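Local coordinates for virulence factor (Pectobacterium carotovorum, PDB 2W3Y), which acts as a virulence factor toward Drosophila, is S-palmitoylated and binds lipid vesicles, which suggests that it works at membranes, at residues A[39-50]-A[166-177]; A[102-111]-A[222-230]. All coordinates share one frame; numbering follows the deposited sequence.

Contact 1 (A[39-50]-A[166-177]); sequences DGAVQYQTYQFN and YNYLYAYSTHDL. With PLM (palmitic acid), chain C.
The ring of Tyr170 is sandwiched between protein and lipid: Gln43 CB sits over its centre, 3.9 Å from the ring centroid, as a CH-pi contact, while the terminal carbon CF of the palmitic acid lies against the opposite face, 3.6 Å from Tyr170 CG. Tyr47 OH and Tyr168 CE2 meet its edge in plane. With CG swung opposite its own amide nitrogen (chi1 -159°) and the chain bent at chi2, Gln43 carries its amide past Tyr170 to Tyr168. There OE1 accepts a 2.6 Å bond from Tyr168 OH in the carbonyl plane, and Tyr168 OH in turn accepts from Tyr170 OH, a relay that ties the two phenols together beside the acyl chain. At one end Gly40 CA packs over a face of Tyr166, 3.9 Å from the ring centroid; at the other, Asp176 OD1 touches the edge of Phe49 in plane. All this decorates a regular parallel ladder, strand 40-49 beside strand 166-177, with Val42 and Tyr44 against Ala171 on the reverse face. Helix 142-159 covers the Ala41, Gln43 and Gln45 face, Trp94 of helix 91-105 and helix 57-81 pack on the other, and strands 262-266 and 185-198 continue the sheet outward.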
loop_
_atom_site.group_PDB
_atom_site.type_symbol
_atom_site.label_atom_id
_atom_site.label_comp_id
_atom_site.label_asym_id
_atom_site.label_seq_id
_atom_site.Cartn_x
_atom_site.Cartn_y
_atom_site.Cartn_z
ATOM N N ASP A 39 1.349 -1.212 19.153
ATOM C CA ASP A 39 2.417 -2.075 18.612
ATOM C C ASP A 39 2.900 -1.746 17.198
ATOM O O ASP A 39 3.851 -2.367 16.708
ATOM C CB ASP A 39 2.004 -3.546 18.717
ATOM C CG ASP A 39 1.902 -4.010 20.174
ATOM O OD1 ASP A 39 2.644 -3.460 21.021
ATOM O OD2 ASP A 39 1.082 -4.900 20.473
ATOM N N GLY A 40 2.258 -0.761 16.557
ATOM C CA GLY A 40 2.635 -0.329 15.221
ATOM C C GLY A 40 1.429 0.109 14.400
ATOM O O GLY A 40 0.290 0.040 14.856
ATOM N N ALA A 41 1.681 0.572 13.183
ATOM C CA ALA A 41 0.599 1.048 12.336
ATOM C C ALA A 41 0.767 0.476 10.926
ATOM O O ALA A 41 1.892 0.279 10.475
ATOM C CB ALA A 41 0.602 2.581 12.294
ATOM N N VAL A 42 -0.347 0.215 10.245
ATOM C CA VAL A 42 -0.341 -0.115 8.819
ATOM C C VAL A 42 -1.206 0.938 8.145
ATOM O O VAL A 42 -2.381 1.060 8.479
ATOM C CB VAL A 42 -0.993 -1.503 8.521
ATOM C CG1 VAL A 42 -0.873 -1.831 7.034
ATOM C CG2 VAL A 42 -0.395 -2.594 9.391
ATOM N N GLN A 43 -0.624 1.675 7.203
ATOM C CA GLN A 43 -1.313 2.716 6.480
ATOM C C GLN A 43 -1.904 2.044 5.233
ATOM O O GLN A 43 -1.178 1.656 4.362
ATOM C CB GLN A 43 -0.281 3.787 6.095
ATOM C CG GLN A 43 -0.830 5.133 5.784
ATOM C CD GLN A 43 -0.947 5.970 7.012
ATOM O OE1 GLN A 43 0.063 6.448 7.563
ATOM N NE2 GLN A 43 -2.188 6.151 7.476
ATOM N N TYR A 44 -3.218 1.871 5.178
ATOM C CA TYR A 44 -3.869 1.264 4.009
ATOM C C TYR A 44 -4.219 2.332 2.979
ATOM O O TYR A 44 -4.952 3.259 3.295
ATOM C CB TYR A 44 -5.131 0.516 4.439
ATOM C CG TYR A 44 -4.899 -0.694 5.312
ATOM C CD1 TYR A 44 -4.392 -1.889 4.766
ATOM C CD2 TYR A 44 -5.215 -0.665 6.665
ATOM C CE1 TYR A 44 -4.201 -3.014 5.547
ATOM C CE2 TYR A 44 -5.012 -1.809 7.474
ATOM C CZ TYR A 44 -4.495 -2.961 6.892
ATOM O OH TYR A 44 -4.313 -4.082 7.651
ATOM N N GLN A 45 -3.694 2.232 1.755
ATOM C CA GLN A 45 -3.859 3.328 0.782
ATOM C C GLN A 45 -4.156 2.859 -0.653
ATOM O O GLN A 45 -3.758 1.766 -1.060
ATOM C CB GLN A 45 -2.605 4.225 0.749
ATOM C CG GLN A 45 -2.048 4.590 2.118
ATOM C CD GLN A 45 -2.645 5.869 2.665
ATOM O OE1 GLN A 45 -2.291 6.956 2.211
ATOM N NE2 GLN A 45 -3.561 5.750 3.629
ATOM N N THR A 46 -4.864 3.696 -1.411
ATOM C CA THR A 46 -5.084 3.475 -2.849
ATOM C C THR A 46 -4.793 4.774 -3.592
ATOM O O THR A 46 -5.507 5.778 -3.430
ATOM C CB THR A 46 -6.536 3.032 -3.163
ATOM O OG1 THR A 46 -6.874 1.895 -2.369
ATOM C CG2 THR A 46 -6.680 2.636 -4.646
ATOM N N TYR A 47 -3.720 4.773 -4.381
ATOM C CA TYR A 47 -3.344 5.974 -5.111
ATOM C C TYR A 47 -3.606 5.786 -6.587
ATOM O O TYR A 47 -3.099 4.851 -7.207
ATOM C CB TYR A 47 -1.872 6.322 -4.921
ATOM C CG TYR A 47 -1.448 6.527 -3.482
ATOM C CD1 TYR A 47 -2.289 7.170 -2.567
ATOM C CD2 TYR A 47 -0.196 6.087 -3.039
ATOM C CE1 TYR A 47 -1.907 7.354 -1.231
ATOM C CE2 TYR A 47 0.202 6.281 -1.703
ATOM C CZ TYR A 47 -0.660 6.920 -0.812
ATOM O OH TYR A 47 -0.289 7.126 0.504
ATOM N N GLN A 48 -4.388 6.685 -7.151
ATOM C CA GLN A 48 -4.515 6.733 -8.600
ATOM C C GLN A 48 -3.838 7.981 -9.123
ATOM O O GLN A 48 -4.121 9.082 -8.657
ATOM C CB GLN A 48 -5.977 6.675 -9.034
ATOM C CG GLN A 48 -6.102 6.658 -10.556
ATOM C CD GLN A 48 -7.535 6.596 -11.040
ATOM O OE1 GLN A 48 -8.413 6.046 -10.368
ATOM N NE2 GLN A 48 -7.781 7.167 -12.218
ATOM N N PHE A 49 -2.942 7.807 -10.087
ATOM C CA PHE A 49 -2.214 8.926 -10.659
ATOM C C PHE A 49 -2.807 9.295 -12.004
ATOM O O PHE A 49 -2.624 8.575 -12.980
ATOM C CB PHE A 49 -0.710 8.618 -10.774
ATOM C CG PHE A 49 -0.072 8.278 -9.465
ATOM C CD1 PHE A 49 -0.083 9.195 -8.406
ATOM C CD2 PHE A 49 0.510 7.024 -9.270
ATOM C CE1 PHE A 49 0.510 8.877 -7.166
ATOM C CE2 PHE A 49 1.097 6.697 -8.046
ATOM C CZ PHE A 49 1.096 7.618 -6.997
ATOM N N ASN A 50 -3.541 10.411 -12.009
ATOM C CA ASN A 50 -4.254 10.956 -13.180
ATOM C C ASN A 50 -5.556 10.238 -13.490
ATOM O O ASN A 50 -5.658 9.033 -13.331
ATOM C CB ASN A 50 -3.356 10.992 -14.427
ATOM C CG ASN A 50 -2.118 11.841 -14.231
ATOM O OD1 ASN A 50 -2.191 12.939 -13.687
ATOM N ND2 ASN A 50 -0.972 11.336 -14.689
ATOM N N TYR A 166 9.015 2.259 16.662
ATOM C CA TYR A 166 7.598 2.083 16.324
ATOM C C TYR A 166 7.475 1.635 14.846
ATOM O O TYR A 166 7.786 2.390 13.911
ATOM C CB TYR A 166 6.818 3.385 16.588
ATOM C CG TYR A 166 5.313 3.268 16.421
ATOM C CD1 TYR A 166 4.496 2.837 17.486
ATOM C CD2 TYR A 166 4.703 3.561 15.186
ATOM C CE1 TYR A 166 3.106 2.724 17.319
ATOM C CE2 TYR A 166 3.331 3.466 15.025
ATOM C CZ TYR A 166 2.544 3.045 16.077
ATOM O OH TYR A 166 1.182 2.945 15.877
ATOM N N ASN A 167 7.049 0.392 14.648
ATOM C CA ASN A 167 6.939 -0.187 13.296
ATOM C C ASN A 167 5.835 0.451 12.452
ATOM O O ASN A 167 4.735 0.688 12.952
ATOM C CB ASN A 167 6.726 -1.701 13.362
ATOM C CG ASN A 167 7.960 -2.446 13.882
ATOM O OD1 ASN A 167 9.083 -2.151 13.491
ATOM N ND2 ASN A 167 7.743 -3.407 14.767
ATOM N N TYR A 168 6.138 0.691 11.178
ATOM C CA TYR A 168 5.291 1.510 10.299
ATOM C C TYR A 168 5.337 0.976 8.872
ATOM O O TYR A 168 6.393 0.994 8.221
ATOM C CB TYR A 168 5.735 2.974 10.358
ATOM C CG TYR A 168 4.880 3.994 9.600
ATOM C CD1 TYR A 168 3.497 4.109 9.827
ATOM C CD2 TYR A 168 5.477 4.880 8.702
ATOM C CE1 TYR A 168 2.721 5.075 9.131
ATOM C CE2 TYR A 168 4.728 5.851 8.023
ATOM C CZ TYR A 168 3.346 5.938 8.238
ATOM O OH TYR A 168 2.618 6.914 7.568
ATOM N N LEU A 169 4.184 0.491 8.404
ATOM C CA LEU A 169 4.051 -0.166 7.101
ATOM C C LEU A 169 3.026 0.566 6.215
ATOM O O LEU A 169 2.041 1.099 6.721
ATOM C CB LEU A 169 3.629 -1.646 7.283
ATOM C CG LEU A 169 4.465 -2.623 8.140
ATOM C CD1 LEU A 169 4.146 -2.513 9.633
ATOM C CD2 LEU A 169 4.264 -4.084 7.697
ATOM N N TYR A 170 3.306 0.622 4.914
ATOM C CA TYR A 170 2.349 1.009 3.890
ATOM C C TYR A 170 1.935 -0.257 3.148
ATOM O O TYR A 170 2.777 -0.948 2.584
ATOM C CB TYR A 170 2.948 2.020 2.900
ATOM C CG TYR A 170 2.802 3.449 3.347
ATOM C CD1 TYR A 170 3.351 3.856 4.554
ATOM C CD2 TYR A 170 2.093 4.400 2.580
ATOM C CE1 TYR A 170 3.224 5.150 5.002
ATOM C CE2 TYR A 170 1.959 5.729 3.034
ATOM C CZ TYR A 170 2.534 6.075 4.265
ATOM O OH TYR A 170 2.466 7.347 4.800
ATOM N N ALA A 171 0.635 -0.561 3.195
ATOM C CA ALA A 171 0.039 -1.669 2.447
ATOM C C ALA A 171 -0.926 -1.021 1.452
ATOM O O ALA A 171 -2.019 -0.584 1.827
ATOM C CB ALA A 171 -0.680 -2.607 3.374
ATOM N N TYR A 172 -0.505 -0.948 0.198
ATOM C CA TYR A 172 -1.151 -0.071 -0.762
ATOM C C TYR A 172 -1.127 -0.572 -2.192
ATOM O O TYR A 172 -0.473 -1.577 -2.498
ATOM C CB TYR A 172 -0.568 1.365 -0.668
ATOM C CG TYR A 172 0.861 1.588 -1.167
ATOM C CD1 TYR A 172 1.109 2.290 -2.353
ATOM C CD2 TYR A 172 1.973 1.125 -0.432
ATOM C CE1 TYR A 172 2.431 2.525 -2.811
ATOM C CE2 TYR A 172 3.285 1.351 -0.877
ATOM C CZ TYR A 172 3.506 2.063 -2.065
ATOM O OH TYR A 172 4.796 2.291 -2.507
ATOM N N SER A 173 -1.896 0.104 -3.050
ATOM C CA SER A 173 -1.828 -0.068 -4.491
ATOM C C SER A 173 -1.689 1.294 -5.171
ATOM O O SER A 173 -2.108 2.319 -4.608
ATOM C CB SER A 173 -3.058 -0.838 -5.039
ATOM O OG SER A 173 -4.273 -0.118 -4.872
ATOM N N THR A 174 -1.053 1.296 -6.350
ATOM C CA THR A 174 -0.984 2.474 -7.223
ATOM C C THR A 174 -1.611 2.117 -8.566
ATOM O O THR A 174 -1.553 0.965 -9.026
ATOM C CB THR A 174 0.449 3.031 -7.463
ATOM O OG1 THR A 174 1.149 2.194 -8.389
ATOM C CG2 THR A 174 1.248 3.148 -6.159
ATOM N N HIS A 175 -2.233 3.112 -9.173
ATOM C CA HIS A 175 -2.966 2.933 -10.416
ATOM C C HIS A 175 -2.461 4.033 -11.341
ATOM O O HIS A 175 -2.865 5.196 -11.233
ATOM C CB HIS A 175 -4.498 2.905 -10.123
ATOM C CG HIS A 175 -4.872 1.807 -9.176
ATOM N ND1 HIS A 175 -5.210 0.538 -9.601
ATOM C CD2 HIS A 175 -4.799 1.741 -7.823
ATOM C CE1 HIS A 175 -5.397 -0.240 -8.554
ATOM N NE2 HIS A 175 -5.141 0.462 -7.462
ATOM N N ASP A 176 -1.479 3.657 -12.172
ATOM C CA ASP A 176 -0.724 4.591 -13.002
ATOM C C ASP A 176 -1.370 4.781 -14.357
ATOM O O ASP A 176 -1.520 3.824 -15.103
ATOM C CB ASP A 176 0.710 4.105 -13.283
ATOM C CG ASP A 176 1.473 3.699 -12.037
ATOM O OD1 ASP A 176 1.111 4.113 -10.916
ATOM O OD2 ASP A 176 2.445 2.939 -12.207
ATOM N N LEU A 177 -1.705 6.030 -14.672
ATOM C CA LEU A 177 -2.205 6.409 -16.005
ATOM C C LEU A 177 -1.257 7.422 -16.599
ATOM O O LEU A 177 -1.422 8.619 -16.409
ATOM C CB LEU A 177 -3.639 6.958 -15.913
ATOM C CG LEU A 177 -4.429 5.716 -15.524
ATOM C CD1 LEU A 177 -5.134 5.808 -14.171
ATOM C CD2 LEU A 177 -5.262 5.146 -16.675
HETATM C C1 PLM C . 2.265 14.828 9.363
HETATM O O2 PLM C . 2.130 15.557 10.382
HETATM C C2 PLM C . 3.280 13.692 9.361
HETATM C C3 PLM C . 2.646 12.304 9.397
HETATM C C4 PLM C . 3.677 11.173 9.434
HETATM C C5 PLM C . 4.311 10.901 8.070
HETATM C C6 PLM C . 5.695 10.261 8.182
HETATM C C7 PLM C . 6.116 9.619 6.862
HETATM C C8 PLM C . 7.636 9.562 6.673
HETATM C C9 PLM C . 8.116 8.119 6.813
HETATM C CA PLM C . 8.634 7.503 5.518
HETATM C CB PLM C . 7.731 6.375 5.033
HETATM C CC PLM C . 7.876 6.194 3.530
HETATM C CD PLM C . 6.537 5.941 2.853
HETATM C CE PLM C . 6.563 4.600 2.135
HETATM C CF PLM C . 5.458 4.498 1.094
HETATM O O HOH W 1 6.256 -1.247 16.918
HETATM O O HOH W 2 5.558 -4.505 16.297
HETATM O O HOH W 3 -5.097 -0.445 -2.289
#

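Contact 2 (A[102-111]-A[222-230]); sequences IPAFFTDPIK and DTVGGTFRI
A beta bulge interrupts the antiparallel pairing of segments 102-111 and 222-230: the chain turns a corner at Asp108, and the register slips by one residue between the Thr107-Thr227 and Ile110-Gly225 pairs. Thr107 and Thr227 exchange two backbone bonds, Thr107 N to Thr227 O 2.7 Å and Thr227 N to Thr107 O 2.8 Å, whereas beyond the corner Ile110 N to Gly225 O (2.9 Å) is sound and the return bond from Gly225 N is weak. Two waters bridge the corner, one from Asp108 O and one from Asp108 OD2, each to Thr227 OG1. Gly225 and Gly226 follow in succession without side chains; at Gly226 a CB would press on Phe106 CB, Thr107 O and Ile102 CG2, so the close approach depends on its absence. Ile110 directs CD1 across Gly225, helped by CG1 standing between the backbone N and carbonyl carbon (chi1 62°), and Ile102 CD1 reaches Gly226 N at 3.8 Å from the helical side.

Where helix 91-105 runs into strand 106-107, Phe106 and Phe228 form an edge-to-face pair, centroids 5.6 Å apart and planes at 68°. The edge of Phe228 addresses one face of Phe106, and Ile102 CD1 covers the opposite face, so the Phe106 ring is clasped between strand and helix. Phe70 of helix 57-81 and Phe191 of strand 185-198 extend the aromatic cluster, and Met67 packs on both rings of the pair. Arg229, at the N-cap position before helix 230-235, bends at chi3 to bring its guanidinium back to the C-terminal end of helix 91-105, with NH1 in a salt bridge to Glu232 OE1. Its NH2 donates to Ala104 O at 2.9 Å, with the oxygen near the guanidinium plane but the nitrogen lying 42° out of the carbonyl plane.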
loop_
_atom_site.group_PDB
_atom_site.type_symbol
_atom_site.label_atom_id
_atom_site.label_comp_id
_atom_site.label_asym_id
_atom_site.label_seq_id
_atom_site.Cartn_x
_atom_site.Cartn_y
_atom_site.Cartn_z
ATOM N N ILE A 102 2.592 -12.878 -5.349
ATOM C CA ILE A 102 3.245 -12.241 -6.508
ATOM C C ILE A 102 3.482 -13.175 -7.726
ATOM O O ILE A 102 3.076 -12.842 -8.831
ATOM C CB ILE A 102 4.548 -11.441 -6.086
ATOM C CG1 ILE A 102 4.225 -10.305 -5.085
ATOM C CG2 ILE A 102 5.341 -10.907 -7.304
ATOM C CD1 ILE A 102 3.160 -9.332 -5.515
ATOM N N PRO A 103 4.128 -14.343 -7.523
ATOM C CA PRO A 103 4.326 -15.292 -8.637
ATOM C C PRO A 103 3.006 -15.764 -9.254
ATOM O O PRO A 103 2.926 -15.997 -10.470
ATOM C CB PRO A 103 5.036 -16.467 -7.968
ATOM C CG PRO A 103 5.662 -15.904 -6.757
ATOM C CD PRO A 103 4.724 -14.852 -6.273
ATOM N N ALA A 104 1.973 -15.849 -8.417
ATOM C CA ALA A 104 0.662 -16.359 -8.807
ATOM C C ALA A 104 -0.145 -15.426 -9.708
ATOM O O ALA A 104 -0.734 -15.875 -10.694
ATOM C CB ALA A 104 -0.140 -16.715 -7.561
ATOM N N PHE A 105 -0.169 -14.131 -9.379
ATOM C CA PHE A 105 -1.088 -13.186 -10.026
ATOM C C PHE A 105 -0.424 -11.930 -10.590
ATOM O O PHE A 105 -1.087 -11.069 -11.165
ATOM C CB PHE A 105 -2.169 -12.740 -9.032
ATOM C CG PHE A 105 -2.904 -13.865 -8.370
ATOM C CD1 PHE A 105 -3.854 -14.598 -9.068
ATOM C CD2 PHE A 105 -2.672 -14.163 -7.037
ATOM C CE1 PHE A 105 -4.555 -15.623 -8.451
ATOM C CE2 PHE A 105 -3.363 -15.198 -6.398
ATOM C CZ PHE A 105 -4.307 -15.929 -7.108
ATOM N N PHE A 106 0.887 -11.816 -10.423
ATOM C CA PHE A 106 1.559 -10.557 -10.736
ATOM C C PHE A 106 2.783 -10.756 -11.624
ATOM O O PHE A 106 3.252 -11.880 -11.842
ATOM C CB PHE A 106 1.966 -9.830 -9.445
ATOM C CG PHE A 106 0.803 -9.389 -8.589
ATOM C CD1 PHE A 106 0.353 -8.079 -8.635
ATOM C CD2 PHE A 106 0.171 -10.280 -7.726
ATOM C CE1 PHE A 106 -0.728 -7.666 -7.858
ATOM C CE2 PHE A 106 -0.900 -9.881 -6.946
ATOM C CZ PHE A 106 -1.352 -8.566 -7.012
ATOM N N THR A 107 3.318 -9.649 -12.105
ATOM C CA THR A 107 4.495 -9.682 -12.956
ATOM C C THR A 107 5.468 -8.590 -12.498
ATOM O O THR A 107 5.153 -7.842 -11.570
ATOM C CB THR A 107 4.082 -9.581 -14.450
ATOM O OG1 THR A 107 5.224 -9.804 -15.287
ATOM C CG2 THR A 107 3.422 -8.245 -14.777
ATOM N N ASP A 108 6.638 -8.514 -13.139
ATOM C CA ASP A 108 7.723 -7.590 -12.759
ATOM C C ASP A 108 7.901 -7.469 -11.241
ATOM O O ASP A 108 7.742 -6.382 -10.664
ATOM C CB ASP A 108 7.530 -6.207 -13.401
ATOM C CG ASP A 108 7.650 -6.243 -14.920
ATOM O OD1 ASP A 108 8.414 -7.078 -15.468
ATOM O OD2 ASP A 108 6.981 -5.423 -15.565
ATOM N N PRO A 109 8.241 -8.583 -10.583
ATOM C CA PRO A 109 8.377 -8.511 -9.120
ATOM C C PRO A 109 9.471 -7.526 -8.691
ATOM O O PRO A 109 10.499 -7.400 -9.363
ATOM C CB PRO A 109 8.751 -9.950 -8.726
ATOM C CG PRO A 109 9.277 -10.581 -9.985
ATOM C CD PRO A 109 8.540 -9.930 -11.108
ATOM N N ILE A 110 9.234 -6.808 -7.599
ATOM C CA ILE A 110 10.269 -5.977 -7.015
ATOM C C ILE A 110 10.530 -6.388 -5.555
ATOM O O ILE A 110 9.657 -6.928 -4.884
ATOM C CB ILE A 110 10.002 -4.425 -7.183
ATOM C CG1 ILE A 110 8.724 -3.978 -6.478
ATOM C CG2 ILE A 110 9.953 -4.012 -8.668
ATOM C CD1 ILE A 110 8.919 -3.645 -5.026
ATOM N N LYS A 111 11.748 -6.140 -5.092
ATOM C CA LYS A 111 12.164 -6.495 -3.735
ATOM C C LYS A 111 13.370 -5.647 -3.335
ATOM O O LYS A 111 13.852 -4.840 -4.132
ATOM C CB LYS A 111 12.463 -8.008 -3.618
ATOM C CG LYS A 111 13.376 -8.556 -4.715
ATOM C CD LYS A 111 13.933 -9.928 -4.367
ATOM C CE LYS A 111 14.983 -10.390 -5.386
ATOM N NZ LYS A 111 16.228 -9.558 -5.317
ATOM N N ASP A 222 12.076 -1.309 3.491
ATOM C CA ASP A 222 12.059 -2.624 2.839
ATOM C C ASP A 222 10.856 -2.704 1.906
ATOM O O ASP A 222 9.761 -2.276 2.279
ATOM C CB ASP A 222 11.919 -3.725 3.879
ATOM C CG ASP A 222 13.093 -3.798 4.818
ATOM O OD1 ASP A 222 14.248 -3.823 4.340
ATOM O OD2 ASP A 222 12.845 -3.844 6.048
ATOM N N THR A 223 11.054 -3.242 0.706
ATOM C CA THR A 223 10.014 -3.227 -0.321
ATOM C C THR A 223 9.720 -4.603 -0.910
ATOM O O THR A 223 10.625 -5.437 -1.082
ATOM C CB THR A 223 10.314 -2.198 -1.482
ATOM O OG1 THR A 223 11.363 -2.677 -2.333
ATOM C CG2 THR A 223 10.705 -0.814 -0.946
ATOM N N VAL A 224 8.450 -4.825 -1.229
ATOM C CA VAL A 224 7.985 -6.010 -1.963
ATOM C C VAL A 224 6.739 -5.588 -2.757
ATOM O O VAL A 224 5.979 -4.710 -2.330
ATOM C CB VAL A 224 7.732 -7.247 -1.046
ATOM C CG1 VAL A 224 6.439 -7.125 -0.264
ATOM C CG2 VAL A 224 7.757 -8.564 -1.860
ATOM N N GLY A 225 6.571 -6.180 -3.930
ATOM C CA GLY A 225 5.459 -5.813 -4.792
ATOM C C GLY A 225 5.541 -6.355 -6.201
ATOM O O GLY A 225 6.509 -7.019 -6.578
ATOM N N GLY A 226 4.508 -6.062 -6.986
ATOM C CA GLY A 226 4.482 -6.459 -8.380
ATOM C C GLY A 226 3.399 -5.728 -9.130
ATOM O O GLY A 226 2.616 -4.986 -8.540
ATOM N N THR A 227 3.373 -5.944 -10.437
ATOM C CA THR A 227 2.377 -5.365 -11.336
ATOM C C THR A 227 1.304 -6.426 -11.580
ATOM O O THR A 227 1.632 -7.567 -11.899
ATOM C CB THR A 227 3.039 -4.985 -12.673
ATOM O OG1 THR A 227 4.101 -4.046 -12.439
ATOM C CG2 THR A 227 2.033 -4.373 -13.665
ATOM N N PHE A 228 0.028 -6.064 -11.425
ATOM C CA PHE A 228 -1.049 -7.015 -11.691
ATOM C C PHE A 228 -1.253 -7.289 -13.182
ATOM O O PHE A 228 -1.141 -6.396 -14.007
ATOM C CB PHE A 228 -2.376 -6.584 -11.051
ATOM C CG PHE A 228 -3.483 -7.597 -11.221
ATOM C CD1 PHE A 228 -3.417 -8.830 -10.582
ATOM C CD2 PHE A 228 -4.589 -7.318 -12.027
ATOM C CE1 PHE A 228 -4.428 -9.770 -10.739
ATOM C CE2 PHE A 228 -5.605 -8.250 -12.181
ATOM C CZ PHE A 228 -5.529 -9.469 -11.546
ATOM N N ARG A 229 -1.565 -8.547 -13.492
ATOM C CA ARG A 229 -1.823 -9.002 -14.854
ATOM C C ARG A 229 -3.231 -8.599 -15.288
ATOM O O ARG A 229 -4.097 -9.455 -15.504
ATOM C CB ARG A 229 -1.655 -10.522 -14.935
ATOM C CG ARG A 229 -0.259 -11.014 -14.644
ATOM C CD ARG A 229 -0.047 -12.388 -15.242
ATOM N NE ARG A 229 -0.116 -13.447 -14.252
ATOM C CZ ARG A 229 -0.353 -14.725 -14.530
ATOM N NH1 ARG A 229 -0.580 -15.121 -15.772
ATOM N NH2 ARG A 229 -0.384 -15.605 -13.548
ATOM N N ILE A 230 -3.453 -7.294 -15.416
ATOM C CA ILE A 230 -4.789 -6.755 -15.730
ATOM C C ILE A 230 -5.268 -7.117 -17.152
ATOM O O ILE A 230 -6.471 -7.327 -17.379
ATOM C CB ILE A 230 -4.854 -5.210 -15.469
ATOM C CG1 ILE A 230 -6.297 -4.697 -15.463
ATOM C CG2 ILE A 230 -3.968 -4.431 -16.446
ATOM C CD1 ILE A 230 -7.127 -5.137 -14.260
HETATM O O HOH W 4 6.132 -4.169 -10.706
HETATM O O HOH W 5 5.583 -3.293 -14.650
#

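Contacts 1 and 2 show how one curled, mixed sheet can be assembled from segments that alternate along the chain. Their centres lie 15 Å apart and their nearest atoms about 7 Å, without touching; strand 185-198 bridges them, pairing with strand 166-179 of contact 1 on one side and strand 214-228 of contact 2 on the other. Helix 57-81 adds a second link, its Met67 packing on Ser173 and His175 of one and Phe106 and Phe228 of the other. Trp94 of helix 91-105 packs on contact 1, while that helix's last turn belongs to contact 2. Contact 1 meets the methyl end of the palmitic acid chain directly, whereas in contact 2 the side chain of Thr223 stays about 7 Å from the lipid.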